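Local coordinates for protein dally-like, isoform A (Drosophila melanogaster, PDB 6XTZ) that shields the Wnt palmitoleate lipid so that signalling can act at a distance, and is probably a cell-surface proteoglycan that also binds Hedgehog, at residues Arg195-Leu207 against Met276-Ile289. The protein carries 5 engineered substitutions. Residues are numbered along the deposited sequence; the frame is centred on the assembly and turned at random.
Sequences RSFVATRTYGQAL and MDKVAERLLGSFNI
Tyr203 of helix 185-216 enters helix 263-283 as a knob into the hole formed by Met276, Val279, Ala280 and Leu283, a buried contact within the elongated, all-helical core of the glypican fold. It is a worked example of helix packing in which one aromatic ring is gripped on both faces. The short helical segments run in opposing senses but steeply crossed, 139° between their N-to-C directions, with a closest axis approach of 9.8 Å. CG anti to the backbone N (chi1 -168°) places the tyrosine ring in the hole; the methyl CE of Met276 lies over one face and CD1 of Leu283 over the opposite one, each displaced toward the ring's rim and 3.9 Å from its centroid. Bends at chi2 and chi3 fold the methionine back over the ring, its SD making an oblique Met-aromatic contact. Ile449 and Arg450 of helix 441-455 also touch Tyr203.

Farther along, Ala199 CB packs against CD2 of Leu283 and meets the edge of the Phe287 ring, which is itself sandwiched between Arg282 CD and Arg195 CB. Past the helix, a type I turn from Gly285 to Asn288 leads the chain to Ile289, which lines the O-palmitoleoyl serine pocket; its CD1 meets Phe197 CE1. Beside it, Ser196 OG donates a 2.6 Å hydrogen bond to Phe287 O, the hydroxyl sitting 23° out of the carbonyl plane.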
loop_
_atom_site.group_PDB
_atom_site.type_symbol
_atom_site.label_atom_id
_atom_site.label_comp_id
_atom_site.label_asym_id
_atom_site.label_seq_id
_atom_site.Cartn_x
_atom_site.Cartn_y
_atom_site.Cartn_z
ATOM N N ARG A 195 16.398 -13.360 0.544
ATOM C CA ARG A 195 15.369 -12.838 -0.352
ATOM C C ARG A 195 13.975 -13.079 0.209
ATOM O O ARG A 195 13.103 -12.206 0.129
ATOM C CB ARG A 195 15.491 -13.481 -1.732
ATOM C CG ARG A 195 16.722 -13.096 -2.525
ATOM C CD ARG A 195 16.836 -14.006 -3.734
ATOM N NE ARG A 195 17.840 -13.562 -4.694
ATOM C CZ ARG A 195 18.118 -14.206 -5.822
ATOM N NH1 ARG A 195 17.463 -15.319 -6.126
ATOM N NH2 ARG A 195 19.043 -13.738 -6.648
ATOM N N SER A 196 13.746 -14.263 0.782
ATOM C CA SER A 196 12.419 -14.609 1.278
ATOM C C SER A 196 12.021 -13.724 2.453
ATOM O O SER A 196 10.892 -13.223 2.510
ATOM C CB SER A 196 12.380 -16.084 1.675
ATOM O OG SER A 196 11.061 -16.487 1.995
ATOM N N PHE A 197 12.938 -13.515 3.399
ATOM C CA PHE A 197 12.607 -12.731 4.584
ATOM C C PHE A 197 12.467 -11.249 4.259
ATOM O O PHE A 197 11.626 -10.557 4.846
ATOM C CB PHE A 197 13.660 -12.951 5.669
ATOM C CG PHE A 197 13.359 -14.112 6.570
ATOM C CD1 PHE A 197 13.696 -15.404 6.196
ATOM C CD2 PHE A 197 12.731 -13.913 7.789
ATOM C CE1 PHE A 197 13.413 -16.475 7.024
ATOM C CE2 PHE A 197 12.448 -14.981 8.622
ATOM C CZ PHE A 197 12.789 -16.261 8.238
ATOM N N VAL A 198 13.281 -10.738 3.333
ATOM C CA VAL A 198 13.151 -9.340 2.933
ATOM C C VAL A 198 11.826 -9.117 2.214
ATOM O O VAL A 198 11.105 -8.155 2.495
ATOM C CB VAL A 198 14.347 -8.911 2.063
ATOM C CG1 VAL A 198 14.130 -7.506 1.525
ATOM C CG2 VAL A 198 15.633 -8.974 2.867
ATOM N N ALA A 199 11.480 -10.011 1.284
ATOM C CA ALA A 199 10.222 -9.869 0.560
ATOM C C ALA A 199 9.024 -10.038 1.487
ATOM O O ALA A 199 8.014 -9.342 1.337
ATOM C CB ALA A 199 10.159 -10.875 -0.589
ATOM N N THR A 200 9.121 -10.952 2.456
ATOM C CA THR A 200 8.001 -11.191 3.361
ATOM C C THR A 200 7.770 -9.996 4.278
ATOM O O THR A 200 6.632 -9.544 4.451
ATOM C CB THR A 200 8.246 -12.458 4.180
ATOM O OG1 THR A 200 8.486 -13.561 3.296
ATOM C CG2 THR A 200 7.041 -12.768 5.055
ATOM N N ARG A 201 8.841 -9.471 4.876
ATOM C CA ARG A 201 8.702 -8.325 5.768
ATOM C C ARG A 201 8.244 -7.087 5.009
ATOM O O ARG A 201 7.328 -6.383 5.448
ATOM C CB ARG A 201 10.022 -8.055 6.489
ATOM C CG ARG A 201 10.084 -6.679 7.126
ATOM C CD ARG A 201 11.321 -6.495 7.985
ATOM N NE ARG A 201 11.475 -5.102 8.397
ATOM C CZ ARG A 201 10.828 -4.543 9.416
ATOM N NH1 ARG A 201 9.973 -5.257 10.138
ATOM N NH2 ARG A 201 11.034 -3.267 9.712
ATOM N N THR A 202 8.871 -6.808 3.863
ATOM C CA THR A 202 8.526 -5.613 3.098
ATOM C C THR A 202 7.074 -5.650 2.635
ATOM O O THR A 202 6.397 -4.615 2.603
ATOM C CB THR A 202 9.470 -5.466 1.906
ATOM O OG1 THR A 202 10.827 -5.470 2.370
ATOM C CG2 THR A 202 9.201 -4.167 1.158
ATOM N N TYR A 203 6.577 -6.837 2.280
ATOM C CA TYR A 203 5.193 -6.976 1.839
ATOM C C TYR A 203 4.226 -6.487 2.914
ATOM O O TYR A 203 3.321 -5.690 2.640
ATOM C CB TYR A 203 4.923 -8.439 1.489
ATOM C CG TYR A 203 3.636 -8.708 0.742
ATOM C CD1 TYR A 203 3.484 -8.324 -0.583
ATOM C CD2 TYR A 203 2.586 -9.383 1.353
ATOM C CE1 TYR A 203 2.316 -8.585 -1.272
ATOM C CE2 TYR A 203 1.414 -9.648 0.672
ATOM C CZ TYR A 203 1.284 -9.246 -0.640
ATOM O OH TYR A 203 0.120 -9.508 -1.323
ATOM N N GLY A 204 4.413 -6.949 4.153
ATOM C CA GLY A 204 3.565 -6.495 5.241
ATOM C C GLY A 204 3.845 -5.081 5.697
ATOM O O GLY A 204 2.922 -4.363 6.095
ATOM N N GLN A 205 5.108 -4.655 5.654
ATOM C CA GLN A 205 5.433 -3.302 6.098
ATOM C C GLN A 205 4.919 -2.256 5.114
ATOM O O GLN A 205 4.396 -1.212 5.524
ATOM C CB GLN A 205 6.942 -3.150 6.294
ATOM C CG GLN A 205 7.496 -3.939 7.466
ATOM C CD GLN A 205 6.926 -3.490 8.795
ATOM O OE1 GLN A 205 6.606 -2.316 8.982
ATOM N NE2 GLN A 205 6.788 -4.428 9.725
ATOM N N ALA A 206 5.059 -2.519 3.813
ATOM C CA ALA A 206 4.543 -1.591 2.813
ATOM C C ALA A 206 3.023 -1.508 2.873
ATOM O O ALA A 206 2.447 -0.434 2.674
ATOM C CB ALA A 206 5.007 -2.005 1.416
ATOM N N LEU A 207 2.358 -2.633 3.144
ATOM C CA LEU A 207 0.905 -2.609 3.271
ATOM C C LEU A 207 0.476 -1.791 4.483
ATOM O O LEU A 207 -0.543 -1.091 4.437
ATOM C CB LEU A 207 0.359 -4.034 3.359
ATOM C CG LEU A 207 -1.159 -4.160 3.516
ATOM C CD1 LEU A 207 -1.884 -3.521 2.338
ATOM C CD2 LEU A 207 -1.569 -5.613 3.678
ATOM N N MET A 276 3.330 -4.161 -5.226
ATOM C CA MET A 276 2.798 -5.164 -4.308
ATOM C C MET A 276 2.448 -6.451 -5.038
ATOM O O MET A 276 2.663 -7.549 -4.512
ATOM C CB MET A 276 1.570 -4.617 -3.580
ATOM C CG MET A 276 1.895 -3.652 -2.464
ATOM S SD MET A 276 2.567 -4.457 -1.000
ATOM C CE MET A 276 1.132 -5.359 -0.427
ATOM N N ASP A 277 1.892 -6.340 -6.246
ATOM C CA ASP A 277 1.543 -7.534 -7.006
ATOM C C ASP A 277 2.786 -8.293 -7.450
ATOM O O ASP A 277 2.749 -9.523 -7.575
ATOM C CB ASP A 277 0.685 -7.157 -8.212
ATOM C CG ASP A 277 0.049 -8.363 -8.875
ATOM O OD1 ASP A 277 -0.899 -8.931 -8.295
ATOM O OD2 ASP A 277 0.495 -8.742 -9.978
ATOM N N LYS A 278 3.891 -7.582 -7.688
ATOM C CA LYS A 278 5.137 -8.251 -8.049
ATOM C C LYS A 278 5.724 -9.003 -6.861
ATOM O O LYS A 278 6.193 -10.137 -7.008
ATOM C CB LYS A 278 6.143 -7.235 -8.590
ATOM C CG LYS A 278 5.915 -6.834 -10.036
ATOM C CD LYS A 278 7.115 -6.070 -10.579
ATOM C CE LYS A 278 7.023 -5.882 -12.085
ATOM N NZ LYS A 278 8.243 -5.229 -12.638
ATOM N N VAL A 279 5.711 -8.387 -5.677
ATOM C CA VAL A 279 6.222 -9.061 -4.488
ATOM C C VAL A 279 5.331 -10.241 -4.122
ATOM O O VAL A 279 5.820 -11.315 -3.753
ATOM C CB VAL A 279 6.359 -8.062 -3.326
ATOM C CG1 VAL A 279 6.743 -8.783 -2.044
ATOM C CG2 VAL A 279 7.389 -6.997 -3.670
ATOM N N ALA A 280 4.010 -10.065 -4.226
ATOM C CA ALA A 280 3.094 -11.177 -3.990
ATOM C C ALA A 280 3.347 -12.323 -4.960
ATOM O O ALA A 280 3.154 -13.491 -4.605
ATOM C CB ALA A 280 1.646 -10.701 -4.100
ATOM N N GLU A 281 3.773 -12.012 -6.187
ATOM C CA GLU A 281 4.139 -13.062 -7.129
ATOM C C GLU A 281 5.360 -13.831 -6.640
ATOM O O GLU A 281 5.421 -15.060 -6.761
ATOM C CB GLU A 281 4.403 -12.456 -8.508
ATOM C CG GLU A 281 4.629 -13.476 -9.612
ATOM C CD GLU A 281 5.078 -12.834 -10.912
ATOM O OE1 GLU A 281 6.250 -12.409 -10.994
ATOM O OE2 GLU A 281 4.256 -12.746 -11.848
ATOM N N ARG A 282 6.341 -13.120 -6.079
ATOM C CA ARG A 282 7.520 -13.774 -5.524
ATOM C C ARG A 282 7.166 -14.610 -4.301
ATOM O O ARG A 282 7.644 -15.743 -4.156
ATOM C CB ARG A 282 8.574 -12.729 -5.165
ATOM C CG ARG A 282 9.228 -12.059 -6.357
ATOM C CD ARG A 282 10.295 -12.945 -6.971
ATOM N NE ARG A 282 11.073 -12.236 -7.981
ATOM C CZ ARG A 282 10.885 -12.358 -9.291
ATOM N NH1 ARG A 282 9.944 -13.169 -9.754
ATOM N NH2 ARG A 282 11.639 -11.670 -10.136
ATOM N N LEU A 283 6.332 -14.067 -3.409
ATOM C CA LEU A 283 5.986 -14.777 -2.182
ATOM C C LEU A 283 5.208 -16.055 -2.462
ATOM O O LEU A 283 5.318 -17.021 -1.702
ATOM C CB LEU A 283 5.183 -13.864 -1.258
ATOM C CG LEU A 283 5.936 -12.655 -0.708
ATOM C CD1 LEU A 283 5.039 -11.846 0.217
ATOM C CD2 LEU A 283 7.196 -13.105 0.016
ATOM N N LEU A 284 4.419 -16.081 -3.531
ATOM C CA LEU A 284 3.700 -17.281 -3.925
ATOM C C LEU A 284 4.527 -18.193 -4.819
ATOM O O LEU A 284 4.058 -19.278 -5.179
ATOM C CB LEU A 284 2.396 -16.908 -4.637
ATOM C CG LEU A 284 1.386 -16.110 -3.806
ATOM C CD1 LEU A 284 0.238 -15.621 -4.671
ATOM C CD2 LEU A 284 0.869 -16.949 -2.647
ATOM N N GLY A 285 5.742 -17.783 -5.181
ATOM C CA GLY A 285 6.578 -18.578 -6.057
ATOM C C GLY A 285 7.998 -18.755 -5.561
ATOM O O GLY A 285 8.234 -19.450 -4.569
ATOM N N SER A 286 8.949 -18.103 -6.238
ATOM C CA SER A 286 10.365 -18.372 -6.000
ATOM C C SER A 286 10.778 -18.025 -4.575
ATOM O O SER A 286 11.547 -18.763 -3.947
ATOM C CB SER A 286 11.219 -17.594 -7.000
ATOM O OG SER A 286 10.722 -17.742 -8.317
ATOM N N PHE A 287 10.289 -16.906 -4.049
ATOM C CA PHE A 287 10.717 -16.429 -2.743
ATOM C C PHE A 287 9.913 -17.032 -1.600
ATOM O O PHE A 287 10.069 -16.596 -0.454
ATOM C CB PHE A 287 10.639 -14.901 -2.683
ATOM C CG PHE A 287 11.675 -14.200 -3.522
ATOM C CD1 PHE A 287 12.610 -14.918 -4.252
ATOM C CD2 PHE A 287 11.721 -12.816 -3.566
ATOM C CE1 PHE A 287 13.560 -14.269 -5.019
ATOM C CE2 PHE A 287 12.669 -12.163 -4.329
ATOM C CZ PHE A 287 13.589 -12.889 -5.056
ATOM N N ASN A 288 9.059 -18.013 -1.881
ATOM C CA ASN A 288 8.256 -18.625 -0.831
ATOM C C ASN A 288 9.157 -19.322 0.181
ATOM O O ASN A 288 10.032 -20.111 -0.186
ATOM C CB ASN A 288 7.263 -19.615 -1.438
ATOM C CG ASN A 288 6.165 -20.007 -0.469
ATOM O OD1 ASN A 288 6.429 -20.356 0.681
ATOM N ND2 ASN A 288 4.920 -19.936 -0.928
ATOM N N ILE A 289 8.938 -19.023 1.463
ATOM C CA ILE A 289 9.782 -19.578 2.514
ATOM C C ILE A 289 9.610 -21.087 2.634
ATOM O O ILE A 289 10.478 -21.765 3.197
ATOM C CB ILE A 289 9.489 -18.874 3.852
ATOM C CG1 ILE A 289 10.626 -19.115 4.847
ATOM C CG2 ILE A 289 8.162 -19.345 4.430
ATOM C CD1 ILE A 289 11.982 -18.679 4.343
HETATM O O HOH W 1 7.313 -16.588 2.338
#